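Local coordinates for putative glycosyltransferase (GalT1) (Streptococcus parasanguinis FW213, PDB 5HEA), which probably transfers sugar residues as a glycosyltransferase, this chain being the C-terminal part of the protein, with a GT-A-type domain and a helical tail, at residues A75-A78 with G79-Y82; L105-A108 with L109-G113; I242-L245 with A246-Y250; Q275-L278 with Y279-C282. All coordinates share one frame; numbering follows the deposited sequence.

Contact 1 of 4, residues A75-A78 with G79-Y82; sequences ARNA and GITY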
loop_
_atom_site.group_PDB
_atom_site.type_symbol
_atom_site.label_atom_id
_atom_site.label_comp_id
_atom_site.label_asym_id
_atom_site.label_seq_id
_atom_site.Cartn_x
_atom_site.Cartn_y
_atom_site.Cartn_z
ATOM N N ALA A 75 -13.593 20.140 -0.376
ATOM C CA ALA A 75 -14.963 20.563 -0.101
ATOM C C ALA A 75 -15.196 22.019 -0.522
ATOM O O ALA A 75 -16.211 22.346 -1.138
ATOM C CB ALA A 75 -15.299 20.372 1.384
ATOM N N ARG A 76 -14.263 22.901 -0.188
ATOM C CA ARG A 76 -14.431 24.308 -0.561
ATOM C C ARG A 76 -14.355 24.483 -2.079
ATOM O O ARG A 76 -15.116 25.252 -2.657
ATOM C CB ARG A 76 -13.385 25.191 0.121
ATOM C CG ARG A 76 -13.531 25.255 1.633
ATOM C CD ARG A 76 -12.722 26.408 2.209
ATOM N NE ARG A 76 -12.792 26.458 3.666
ATOM C CZ ARG A 76 -11.835 25.993 4.458
ATOM N NH1 ARG A 76 -10.757 25.462 3.914
ATOM N NH2 ARG A 76 -11.948 26.058 5.779
ATOM N N ASN A 77 -13.433 23.770 -2.722
ATOM C CA ASN A 77 -13.288 23.865 -4.177
ATOM C C ASN A 77 -14.574 23.420 -4.891
ATOM O O ASN A 77 -14.948 23.989 -5.913
ATOM C CB ASN A 77 -12.083 23.046 -4.674
ATOM C CG ASN A 77 -10.742 23.622 -4.220
ATOM O OD1 ASN A 77 -10.633 24.812 -3.922
ATOM N ND2 ASN A 77 -9.704 22.775 -4.189
ATOM N N ALA A 78 -15.254 22.418 -4.336
ATOM C CA ALA A 78 -16.533 21.966 -4.883
ATOM C C ALA A 78 -17.563 23.075 -4.740
ATOM O O ALA A 78 -18.378 23.306 -5.638
ATOM C CB ALA A 78 -17.020 20.685 -4.166
ATOM N N GLY A 79 -17.521 23.757 -3.601
ATOM C CA GLY A 79 -18.406 24.884 -3.358
ATOM C C GLY A 79 -18.196 25.999 -4.375
ATOM O O GLY A 79 -19.155 26.546 -4.923
ATOM N N ILE A 80 -16.937 26.348 -4.614
ATOM C CA ILE A 80 -16.592 27.398 -5.587
ATOM C C ILE A 80 -17.101 27.053 -6.991
ATOM O O ILE A 80 -17.582 27.920 -7.736
ATOM C CB ILE A 80 -15.070 27.624 -5.634
ATOM C CG1 ILE A 80 -14.569 28.116 -4.270
ATOM C CG2 ILE A 80 -14.693 28.631 -6.741
ATOM C CD1 ILE A 80 -13.047 28.176 -4.153
ATOM N N THR A 81 -17.001 25.774 -7.332
ATOM C CA THR A 81 -17.415 25.267 -8.637
ATOM C C THR A 81 -18.927 25.311 -8.800
ATOM O O THR A 81 -19.432 25.683 -9.861
ATOM C CB THR A 81 -16.920 23.811 -8.826
ATOM O OG1 THR A 81 -15.490 23.801 -8.815
ATOM C CG2 THR A 81 -17.407 23.236 -10.133
ATOM N N TYR A 82 -19.648 24.944 -7.745
ATOM C CA TYR A 82 -21.110 24.922 -7.781
ATOM C C TYR A 82 -21.740 26.330 -7.635
ATOM O O TYR A 82 -22.877 26.564 -8.050
ATOM C CB TYR A 82 -21.639 23.941 -6.723
ATOM C CG TYR A 82 -23.146 23.802 -6.651
ATOM C CD1 TYR A 82 -23.804 22.753 -7.289
ATOM C CD2 TYR A 82 -23.916 24.715 -5.928
ATOM C CE1 TYR A 82 -25.190 22.630 -7.219
ATOM C CE2 TYR A 82 -25.296 24.601 -5.857
ATOM C CZ TYR A 82 -25.927 23.559 -6.498
ATOM O OH TYR A 82 -27.298 23.456 -6.412
#
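Thr81 grips the carbonyl of Asn77, one turn earlier in helix 72-82, an alpha-helix lying against the sheet of the GT-A-type domain, and the contact illustrates how one helix can be crowded on one flank and looser on another. The tight flank centres on Ile80. Its CG1 packs 3.3 Å from Arg76 O, the same oxygen that accepts Ile80 N in a backbone bond of 2.9 Å. Because CG1 is anti to the carbonyl carbon (chi1 -63°), this branch turns back along the preceding turn, and its CD1 ends 4.1 Å from Asn77 OD1, the two side chains running alongside each other; Asn77 ND2 is hydrogen-bonded to Phe183 O. Gly79, also buried, gives its N to Ala75 O at 3.1 Å. Beyond the helix, Ile80 meets Ile10 and Ala75 meets Pro12 and Ile40, all on the central parallel strands, while Arg76 leads its guanidinium away to a salt bridge with Glu190 and a cation-pi contact with Phe183.

The other flank is only partly covered: Ala78, Thr81 and Tyr82 are partly exposed, and Thr81 packs on Tyr82 of the second subunit. Ala78 works mainly through its backbone, O accepting Tyr82 N at 3.0 Å. The ring of Tyr82 points off the helix, where its OH bonds to Gln63. The hydroxyl of Thr81 is held by its own helix: Asn77 O accepts Thr81 N at 3.1 Å and Thr81 OG1 at 3.0 Å, the two donors arriving from opposite faces of the carbonyl plane.

Contact 2 of 4, residues L105-A108 with L109-G113; sequences LYRA and LVDNG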
loop_
_atom_site.group_PDB
_atom_site.type_symbol
_atom_site.label_atom_id
_atom_site.label_comp_id
_atom_site.label_asym_id
_atom_site.label_seq_id
_atom_site.Cartn_x
_atom_site.Cartn_y
_atom_site.Cartn_z
ATOM N N LEU A 105 -21.430 43.200 5.273
ATOM C CA LEU A 105 -20.369 42.889 4.314
ATOM C C LEU A 105 -20.751 43.358 2.918
ATOM O O LEU A 105 -19.924 43.915 2.186
ATOM C CB LEU A 105 -20.093 41.371 4.270
ATOM C CG LEU A 105 -19.279 40.796 5.429
ATOM C CD1 LEU A 105 -19.169 39.277 5.317
ATOM C CD2 LEU A 105 -17.892 41.449 5.475
ATOM N N TYR A 106 -22.005 43.114 2.546
ATOM C CA TYR A 106 -22.484 43.486 1.221
ATOM C C TYR A 106 -22.422 45.003 1.031
ATOM O O TYR A 106 -21.821 45.487 0.079
ATOM C CB TYR A 106 -23.904 42.971 0.968
ATOM C CG TYR A 106 -24.430 43.329 -0.414
ATOM C CD1 TYR A 106 -24.079 42.573 -1.526
ATOM C CD2 TYR A 106 -25.257 44.437 -0.607
ATOM C CE1 TYR A 106 -24.545 42.900 -2.793
ATOM C CE2 TYR A 106 -25.731 44.771 -1.879
ATOM C CZ TYR A 106 -25.370 43.998 -2.962
ATOM O OH TYR A 106 -25.825 44.310 -4.224
ATOM N N ARG A 107 -23.030 45.747 1.953
ATOM C CA ARG A 107 -22.990 47.211 1.896
ATOM C C ARG A 107 -21.567 47.768 1.852
ATOM O O ARG A 107 -21.275 48.700 1.100
ATOM C CB ARG A 107 -23.719 47.799 3.098
ATOM C CG ARG A 107 -25.204 47.580 3.035
ATOM C CD ARG A 107 -25.942 48.905 3.007
ATOM N NE ARG A 107 -27.291 48.729 2.479
ATOM C CZ ARG A 107 -28.286 48.182 3.165
ATOM N NH1 ARG A 107 -28.082 47.771 4.409
ATOM N NH2 ARG A 107 -29.484 48.050 2.610
ATOM N N ALA A 108 -20.680 47.191 2.659
ATOM C CA ALA A 108 -19.317 47.699 2.761
ATOM C C ALA A 108 -18.580 47.526 1.433
ATOM O O ALA A 108 -17.754 48.348 1.056
ATOM C CB ALA A 108 -18.569 46.997 3.899
ATOM N N LEU A 109 -18.896 46.455 0.714
ATOM C CA LEU A 109 -18.247 46.200 -0.563
ATOM C C LEU A 109 -18.843 47.120 -1.638
ATOM O O LEU A 109 -18.128 47.887 -2.300
ATOM C CB LEU A 109 -18.411 44.723 -0.947
ATOM C CG LEU A 109 -17.678 44.176 -2.173
ATOM C CD1 LEU A 109 -17.433 42.672 -2.031
ATOM C CD2 LEU A 109 -18.482 44.473 -3.462
ATOM N N VAL A 110 -20.159 47.045 -1.788
ATOM C CA VAL A 110 -20.870 47.731 -2.871
ATOM C C VAL A 110 -20.843 49.266 -2.758
ATOM O O VAL A 110 -20.584 49.963 -3.744
ATOM C CB VAL A 110 -22.320 47.184 -3.003
ATOM C CG1 VAL A 110 -23.166 48.089 -3.867
ATOM C CG2 VAL A 110 -22.287 45.768 -3.573
ATOM N N ASP A 111 -21.068 49.795 -1.562
ATOM C CA ASP A 111 -21.053 51.243 -1.386
ATOM C C ASP A 111 -19.669 51.842 -1.610
ATOM O O ASP A 111 -19.537 53.026 -1.920
ATOM C CB ASP A 111 -21.557 51.644 0.003
ATOM C CG ASP A 111 -23.033 51.345 0.203
ATOM O OD1 ASP A 111 -23.707 50.949 -0.773
ATOM O OD2 ASP A 111 -23.522 51.526 1.341
ATOM N N ASN A 112 -18.632 51.037 -1.440
ATOM C CA ASN A 112 -17.274 51.563 -1.575
ATOM C C ASN A 112 -16.594 51.270 -2.903
ATOM O O ASN A 112 -15.492 51.761 -3.170
ATOM C CB ASN A 112 -16.406 51.095 -0.414
ATOM C CG ASN A 112 -16.769 51.782 0.875
ATOM O OD1 ASN A 112 -16.496 52.969 1.047
ATOM N ND2 ASN A 112 -17.393 51.048 1.790
ATOM N N GLY A 113 -17.256 50.484 -3.740
ATOM C CA GLY A 113 -16.673 50.076 -5.003
ATOM C C GLY A 113 -15.461 49.191 -4.780
ATOM O O GLY A 113 -14.501 49.222 -5.550
#
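Val110 sets its CG2 methyl over one face of the Tyr106 ring, a CH-pi contact between residues four apart at the C-terminal end of helix 101-110. The methyl is 3.8 Å from the ring centroid and displaced toward the rim, with CZ its closest ring atom at 3.6 Å. The ring comes within range because Tyr106 CG stands anti to the backbone N (chi1 -179°); its OH is hydrogen-bonded to Glu5 OE2.

Hydrogen bonding holds the backbone beneath. Val110 N reaches Tyr106 O at 2.9 Å in an almost straight bond (176°). Near the helix end a side chain takes over: Asn112 ND2 gives a 2.8 Å bond to Ala108 O, which lies in the plane of the amide. Gly113 then takes positive phi in a Schellman motif, its N making a weak bond to Val110 O.

Electrostatics are weaker: Arg107 and Asp111 run side by side, yet Arg107 NE stays 4.8 Å from Asp111 OD2, and the guanidinium instead forms a salt bridge with Glu103.

The flank of Leu105, Ala108 and Leu109 faces the sheet: both leucines rest on Leu172 of strand 171-174, Ala108 touches strands 116-125 and 204-217, and Asn112 OD1 bonds to Asn144.

Contact 3 of 4, residues I242-L245 with A246-Y250; sequences IALL and ASMGY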
loop_
_atom_site.group_PDB
_atom_site.type_symbol
_atom_site.label_atom_id
_atom_site.label_comp_id
_atom_site.label_asym_id
_atom_site.label_seq_id
_atom_site.Cartn_x
_atom_site.Cartn_y
_atom_site.Cartn_z
ATOM N N ILE A 242 6.060 34.959 0.369
ATOM C CA ILE A 242 7.165 35.912 0.242
ATOM C C ILE A 242 7.651 35.989 -1.200
ATOM O O ILE A 242 7.849 37.081 -1.731
ATOM C CB ILE A 242 8.335 35.583 1.201
ATOM C CG1 ILE A 242 7.919 35.915 2.640
ATOM C CG2 ILE A 242 9.616 36.358 0.792
ATOM C CD1 ILE A 242 8.761 35.221 3.706
ATOM N N ALA A 243 7.823 34.834 -1.847
ATOM C CA ALA A 243 8.318 34.829 -3.224
ATOM C C ALA A 243 7.362 35.536 -4.191
ATOM O O ALA A 243 7.792 36.224 -5.117
ATOM C CB ALA A 243 8.595 33.389 -3.700
ATOM N N LEU A 244 6.063 35.352 -3.984
ATOM C CA LEU A 244 5.065 35.993 -4.829
ATOM C C LEU A 244 5.052 37.498 -4.623
ATOM O O LEU A 244 5.100 38.253 -5.581
ATOM C CB LEU A 244 3.669 35.449 -4.527
ATOM C CG LEU A 244 3.096 34.423 -5.491
ATOM C CD1 LEU A 244 1.646 34.171 -5.086
ATOM C CD2 LEU A 244 3.187 34.907 -6.943
ATOM N N LEU A 245 4.958 37.924 -3.367
ATOM C CA LEU A 245 4.931 39.348 -3.043
ATOM C C LEU A 245 6.184 40.049 -3.550
ATOM O O LEU A 245 6.111 41.171 -4.048
ATOM C CB LEU A 245 4.790 39.565 -1.534
ATOM C CG LEU A 245 3.452 39.182 -0.889
ATOM C CD1 LEU A 245 3.534 39.385 0.610
ATOM C CD2 LEU A 245 2.349 40.022 -1.473
ATOM N N ALA A 246 7.334 39.387 -3.424
ATOM C CA ALA A 246 8.598 39.981 -3.856
ATOM C C ALA A 246 8.588 40.157 -5.367
ATOM O O ALA A 246 9.009 41.186 -5.884
ATOM C CB ALA A 246 9.778 39.125 -3.423
ATOM N N SER A 247 8.086 39.142 -6.064
ATOM C CA SER A 247 7.998 39.150 -7.514
ATOM C C SER A 247 7.031 40.202 -8.036
ATOM O O SER A 247 7.176 40.686 -9.150
ATOM C CB SER A 247 7.575 37.768 -8.002
ATOM O OG SER A 247 8.579 36.821 -7.674
ATOM N N MET A 248 6.057 40.574 -7.211
ATOM C CA MET A 248 5.059 41.562 -7.596
ATOM C C MET A 248 5.388 42.959 -7.076
ATOM O O MET A 248 4.646 43.904 -7.311
ATOM C CB MET A 248 3.681 41.111 -7.096
ATOM C CG MET A 248 3.230 39.803 -7.728
ATOM S SD MET A 248 1.822 39.087 -6.860
ATOM C CE MET A 248 0.591 40.345 -7.155
ATOM N N GLY A 249 6.496 43.082 -6.354
ATOM C CA GLY A 249 6.954 44.374 -5.877
ATOM C C GLY A 249 6.340 44.872 -4.578
ATOM O O GLY A 249 6.466 46.052 -4.264
ATOM N N TYR A 250 5.679 43.998 -3.816
ATOM C CA TYR A 250 5.129 44.418 -2.530
ATOM C C TYR A 250 6.183 44.374 -1.424
ATOM O O TYR A 250 7.174 43.644 -1.518
ATOM C CB TYR A 250 3.927 43.559 -2.129
ATOM C CG TYR A 250 2.692 43.810 -2.960
ATOM C CD1 TYR A 250 2.372 42.981 -4.034
ATOM C CD2 TYR A 250 1.847 44.880 -2.675
ATOM C CE1 TYR A 250 1.235 43.210 -4.800
ATOM C CE2 TYR A 250 0.704 45.117 -3.431
ATOM C CZ TYR A 250 0.405 44.280 -4.489
ATOM O OH TYR A 250 -0.721 44.506 -5.238
#
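Leu245 O receives Tyr250 N at 2.9 Å, a bond between residues five apart that becomes possible because Gly249 turns the chain out of the helix with positive phi (84°). The same oxygen also accepts a weak bond from Met248 N, whose main acceptor is Leu244 O at 3.0 Å. Just before it, Ser247 doubles its grip on Ala243 O, one turn back: OG comes in at 2.7 Å and N at 3.1 Å, from opposite faces of the carbonyl plane. OG can do so because it sits beside its own backbone N (chi1 -64°).

The bond of Tyr250 N to Leu245 O and that of Gly249 N to Ala246 O (3.2 Å) make a Schellman motif that closes helix 231-247. The reversal brings Tyr250 back against the helix, where its side chain and that of Leu245 cross at about a right angle, Leu245 CD2 lying 3.9 Å from Tyr250 CD1. Met248 is bent at its far end (chi3 64°), which carries CE to the edge of the Tyr250 ring, in its plane. Leu245, Met248 and Tyr250 all converge on Leu200 of helix 195-201. On another side the third subunit packs close, with its Ile289 against Leu244 and its Tyr259 against Ser247.

Contact 4 of 4, residues Q275-L278 with Y279-C282; sequences QIEL and YQQC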
loop_
_atom_site.group_PDB
_atom_site.type_symbol
_atom_site.label_atom_id
_atom_site.label_comp_id
_atom_site.label_asym_id
_atom_site.label_seq_id
_atom_site.Cartn_x
_atom_site.Cartn_y
_atom_site.Cartn_z
ATOM N N GLN A 275 9.507 14.716 13.462
ATOM C CA GLN A 275 9.617 15.103 12.056
ATOM C C GLN A 275 11.032 15.612 11.759
ATOM O O GLN A 275 11.270 16.809 11.632
ATOM C CB GLN A 275 8.551 16.151 11.693
ATOM C CG GLN A 275 7.146 15.573 11.673
ATOM C CD GLN A 275 6.068 16.613 11.431
ATOM O OE1 GLN A 275 5.354 16.994 12.348
ATOM N NE2 GLN A 275 5.938 17.065 10.189
ATOM N N ILE A 276 11.967 14.682 11.648
ATOM C CA ILE A 276 13.379 15.024 11.742
ATOM C C ILE A 276 13.932 15.797 10.542
ATOM O O ILE A 276 14.684 16.750 10.726
ATOM C CB ILE A 276 14.234 13.783 12.085
ATOM C CG1 ILE A 276 13.722 13.157 13.380
ATOM C CG2 ILE A 276 15.706 14.159 12.220
ATOM C CD1 ILE A 276 13.736 14.113 14.585
ATOM N N GLU A 277 13.560 15.428 9.319
ATOM C CA GLU A 277 14.053 16.194 8.177
ATOM C C GLU A 277 13.514 17.634 8.196
ATOM O O GLU A 277 14.235 18.593 7.899
ATOM C CB GLU A 277 13.726 15.529 6.842
ATOM C CG GLU A 277 14.250 16.352 5.677
ATOM C CD GLU A 277 14.122 15.648 4.348
ATOM O OE1 GLU A 277 13.021 15.151 4.033
ATOM O OE2 GLU A 277 15.130 15.590 3.617
ATOM N N LEU A 278 12.248 17.782 8.566
ATOM C CA LEU A 278 11.662 19.110 8.706
ATOM C C LEU A 278 12.394 19.913 9.777
ATOM O O LEU A 278 12.712 21.088 9.574
ATOM C CB LEU A 278 10.175 18.994 9.027
ATOM C CG LEU A 278 9.415 20.306 9.134
ATOM C CD1 LEU A 278 9.489 21.050 7.799
ATOM C CD2 LEU A 278 7.981 19.999 9.521
ATOM N N TYR A 279 12.680 19.278 10.916
ATOM C CA TYR A 279 13.414 19.956 11.983
ATOM C C TYR A 279 14.765 20.467 11.490
ATOM O O TYR A 279 15.139 21.616 11.738
ATOM C CB TYR A 279 13.569 19.041 13.214
ATOM C CG TYR A 279 14.930 19.106 13.891
ATOM C CD1 TYR A 279 15.207 20.062 14.861
ATOM C CD2 TYR A 279 15.929 18.201 13.563
ATOM C CE1 TYR A 279 16.456 20.117 15.480
ATOM C CE2 TYR A 279 17.177 18.253 14.171
ATOM C CZ TYR A 279 17.429 19.207 15.126
ATOM O OH TYR A 279 18.670 19.245 15.724
ATOM N N GLN A 280 15.479 19.615 10.768
ATOM C CA GLN A 280 16.789 19.967 10.236
ATOM C C GLN A 280 16.690 21.188 9.315
ATOM O O GLN A 280 17.494 22.122 9.422
ATOM C CB GLN A 280 17.385 18.761 9.494
ATOM C CG GLN A 280 18.694 19.033 8.756
ATOM C CD GLN A 280 18.533 19.202 7.230
ATOM O OE1 GLN A 280 17.859 18.417 6.549
ATOM N NE2 GLN A 280 19.177 20.234 6.690
ATOM N N GLN A 281 15.695 21.188 8.428
ATOM C CA GLN A 281 15.555 22.253 7.440
ATOM C C GLN A 281 15.237 23.586 8.106
ATOM O O GLN A 281 15.867 24.606 7.803
ATOM C CB GLN A 281 14.496 21.889 6.381
ATOM C CG GLN A 281 14.957 20.799 5.389
ATOM C CD GLN A 281 15.930 21.324 4.318
ATOM O OE1 GLN A 281 15.877 22.500 3.926
ATOM N NE2 GLN A 281 16.821 20.445 3.841
ATOM N N CYS A 282 14.268 23.570 9.021
ATOM C CA CYS A 282 13.854 24.780 9.728
ATOM C C CYS A 282 14.932 25.346 10.631
ATOM O O CYS A 282 15.129 26.562 10.697
ATOM C CB CYS A 282 12.603 24.507 10.568
ATOM S SG CYS A 282 11.097 24.339 9.573
#
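The first turns of helix 276-291, with Gln275 at the N-cap position, set Tyr279 one turn after Gln275, its ring edge beside the Ile276 carbonyl, and lead on to a disulfide at Cys282. As in any regular alpha-helix, each carbonyl is met by the NH four residues on: Tyr279 N bonds to Gln275 O at 2.9 Å, and Cys282 N approaches Leu278 O at 3.0 Å in a nearly straight bond (173°).

The side chains add contacts of their own to this frame. Tyr279 has an unusual first torsion (chi1 139°), far from a staggered value, and it places the ring with its edge toward the carbonyl of the previous turn: CD2 is 3.4 Å from Ile276 O, which lies near the ring plane. Ile276 adds an apolar touch from its CG2 branch, 4.3 Å from Tyr279 CD2. On another face Leu278 sends CD1 to within 4.1 Å of Cys282 SG, and that sulfur also lies 3.6 Å from Leu278 O.

Polar ends look outward to another chain: Glu277 OE2 accepts a bond from Leu185 N of the third subunit, and Gln280 NE2 gives one to Gly180 O of the same subunit. The Tyr279 ring meets that of His66 of the fourth subunit, planes at about 80°. Within the chain, the disulfide from Cys282 to Cys266 ties the helix to helix 253-272, where Ile276 and Tyr279 also pack on Leu271, while Leu278 and Cys282 touch Ile231 and Ile235 of helix 231-247.

Along the chain the four contacts follow in series, each confined to a single helix and its end. Contacts 1 and 2 share the GT-A-type domain, where helices 72-82 and 101-110 both pack on the mixed sheet; their centres lie about 24 Å apart without touching. Contacts 3 and 4 belong to the C-terminal helices 231-247 and 276-291, with centres about 26 Å apart and helix 253-272 packing against both. The longest separation, about 45 Å between the centres of contacts 2 and 4, spans opposite sides of the chain's centre. Contacts 3 and 4 touch the third subunit, contact 4 also the fourth and contact 1 the second, which suggests that both parts help build the hexamer.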